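Local coordinates for protein 4-hydroxyphenylpyruvate dioxygenase (Pseudomonas putida, PDB 5HMQ) that dehydrates 3-dehydroshikimate to protocatechuate with the help of a divalent metal cation, as a homodimer whose subunits fuse a TIM-barrel domain to a dioxygenase-like domain, at residues R248-T252 against R253-A257. Residues are numbered along the deposited sequence; the frame is centred on the assembly and turned at random.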
ATOM      1  N   ARG C 248      -3.969   6.412   0.406  1.00 67.92           N
ATOM      2  CA  ARG C 248      -4.709   5.693   1.426  1.00 67.99           C
ATOM      3  C   ARG C 248      -3.839   4.717   2.204  1.00 69.14           C
ATOM      4  O   ARG C 248      -3.352   3.729   1.651  1.00 68.56           O
ATOM      5  N   ALA C 249      -3.642   4.997   3.492  1.00 69.83           N
ATOM      6  CA  ALA C 249      -2.900   4.101   4.360  1.00 66.57           C
ATOM      7  C   ALA C 249      -1.412   4.034   4.076  1.00 65.03           C
ATOM      8  O   ALA C 249      -0.848   2.947   3.917  1.00 64.10           O
ATOM      9  N   ALA C 250      -0.771   5.194   4.007  1.00 62.03           N
ATOM     10  CA  ALA C 250       0.673   5.296   3.802  1.00 58.27           C
ATOM     11  C   ALA C 250       1.399   5.102   5.131  1.00 59.09           C
ATOM     12  O   ALA C 250       1.086   5.795   6.105  1.00 59.52           O
ATOM     13  CB  ALA C 250       1.042   6.643   3.189  1.00 56.12           C
ATOM     14  N   PRO C 251       2.358   4.167   5.219  1.00 58.43           N
ATOM     15  CA  PRO C 251       3.037   3.940   6.504  1.00 56.48           C
ATOM     16  C   PRO C 251       3.790   5.172   6.979  1.00 54.65           C
ATOM     17  O   PRO C 251       4.763   5.614   6.359  1.00 53.00           O
ATOM     18  CB  PRO C 251       3.996   2.781   6.199  1.00 54.73           C
ATOM     19  CG  PRO C 251       4.218   2.846   4.725  1.00 55.36           C
ATOM     20  CD  PRO C 251       2.944   3.373   4.126  1.00 57.20           C
ATOM     21  N   THR C 252       3.311   5.733   8.092  1.00 54.58           N
ATOM     22  CA  THR C 252       3.819   7.008   8.590  1.00 53.73           C
ATOM     23  C   THR C 252       5.305   6.928   8.926  1.00 51.54           C
ATOM     24  O   THR C 252       6.093   7.791   8.521  1.00 54.38           O
ATOM     25  CB  THR C 252       3.013   7.439   9.815  1.00 50.90           C
ATOM     26  OG1 THR C 252       1.613   7.301   9.536  1.00 48.92           O
ATOM     27  CG2 THR C 252       3.304   8.890  10.157  1.00 48.64           C
ATOM     28  N   ARG C 253       5.702   5.900   9.677  1.00 50.85           N
ATOM     29  CA  ARG C 253       7.072   5.835  10.177  1.00 49.97           C
ATOM     30  C   ARG C 253       8.070   5.569   9.057  1.00 51.36           C
ATOM     31  O   ARG C 253       9.122   6.217   8.992  1.00 50.84           O
ATOM     32  CB  ARG C 253       7.179   4.765  11.262  1.00 48.85           C
ATOM     33  CG  ARG C 253       6.392   5.106  12.516  1.00 51.16           C
ATOM     34  CD  ARG C 253       7.306   5.284  13.717  1.00 51.35           C
ATOM     35  NE  ARG C 253       6.629   5.976  14.808  1.00 51.60           N
ATOM     36  CZ  ARG C 253       7.133   6.126  16.027  1.00 54.75           C
ATOM     37  NH1 ARG C 253       8.325   5.622  16.323  1.00 56.21           N
ATOM     38  NH2 ARG C 253       6.441   6.776  16.955  1.00 54.93           N
ATOM     39  N   GLN C 254       7.764   4.624   8.164  1.00 52.23           N
ATOM     40  CA  GLN C 254       8.695   4.321   7.082  1.00 52.67           C
ATOM     41  C   GLN C 254       8.775   5.465   6.081  1.00 48.32           C
ATOM     42  O   GLN C 254       9.845   5.724   5.517  1.00 45.88           O
ATOM     43  CB  GLN C 254       8.306   3.015   6.388  1.00 55.40           C
ATOM     44  CG  GLN C 254       9.155   1.830   6.827  1.00 58.90           C
ATOM     45  CD  GLN C 254      10.629   2.024   6.504  1.00 60.64           C
ATOM     46  OE1 GLN C 254      10.980   2.550   5.447  1.00 60.58           O
ATOM     47  NE2 GLN C 254      11.496   1.614   7.424  1.00 60.50           N
ATOM     48  N   ASN C 255       7.657   6.153   5.835  1.00 46.20           N
ATOM     49  CA  ASN C 255       7.713   7.334   4.980  1.00 48.13           C
ATOM     50  C   ASN C 255       8.604   8.406   5.593  1.00 48.69           C
ATOM     51  O   ASN C 255       9.393   9.046   4.888  1.00 49.49           O
ATOM     52  CB  ASN C 255       6.309   7.879   4.724  1.00 48.17           C
ATOM     53  CG  ASN C 255       5.562   7.099   3.658  1.00 51.45           C
ATOM     54  OD1 ASN C 255       6.140   6.265   2.962  1.00 51.84           O
ATOM     55  ND2 ASN C 255       4.272   7.381   3.513  1.00 53.01           N
ATOM     56  N   ALA C 256       8.487   8.619   6.907  1.00 44.31           N
ATOM     57  CA  ALA C 256       9.333   9.607   7.571  1.00 43.20           C
ATOM     58  C   ALA C 256      10.798   9.197   7.520  1.00 45.57           C
ATOM     59  O   ALA C 256      11.677  10.032   7.275  1.00 46.44           O
ATOM     60  CB  ALA C 256       8.880   9.800   9.018  1.00 40.58           C
ATOM     61  N   ALA C 257      11.080   7.910   7.743  1.00 41.82           N
ATOM     62  CA  ALA C 257      12.458   7.434   7.672  1.00 44.24           C
ATOM     63  C   ALA C 257      13.009   7.559   6.257  1.00 46.11           C
ATOM     64  O   ALA C 257      14.154   7.990   6.067  1.00 45.71           O
ATOM     65  CB  ALA C 257      12.541   5.986   8.158  1.00 43.09           C
TER
HETATM   66  O   HOH W   1       2.547   8.265   5.604  1.00 51.36           O
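N255 reaches back over the first turn of helix 252-276 to meet A250 and P251, illustrating how a helix start can be joined to the loop that leads into it. Its CG lies anti to its own carbonyl carbon (chi1 -79°), which swings the amide toward the N-terminal end, where A250 CB meets it roughly end-on, 3.3 Å from ND2. That same ND2 donates to a water at 2.9 Å, and the water in turn gives a weak bond to A250 O, bridging side chain and loop backbone. P251 O sits over one face of the amide, 3.2 Å from N255 CG, where ND2 is poorly angled to donate to it; its hydrogen bond comes from N255 N (3.0 Å). One residue on, T252 O accepts from A256 N, and A256 CB rests 3.5 Å from the same oxygen. T252 sends OG1 to S13 O, and its side chain packs on A22 of helix 16-25. R253 likewise leans on E21 and A25 of that helix. P251, at the N-cap position, has a ring and no side-chain acceptor for the turn. Across this turn the direct hydrogen bonds are all main-chain, and the N255 amide adds a water-mediated link that is weak on the loop side.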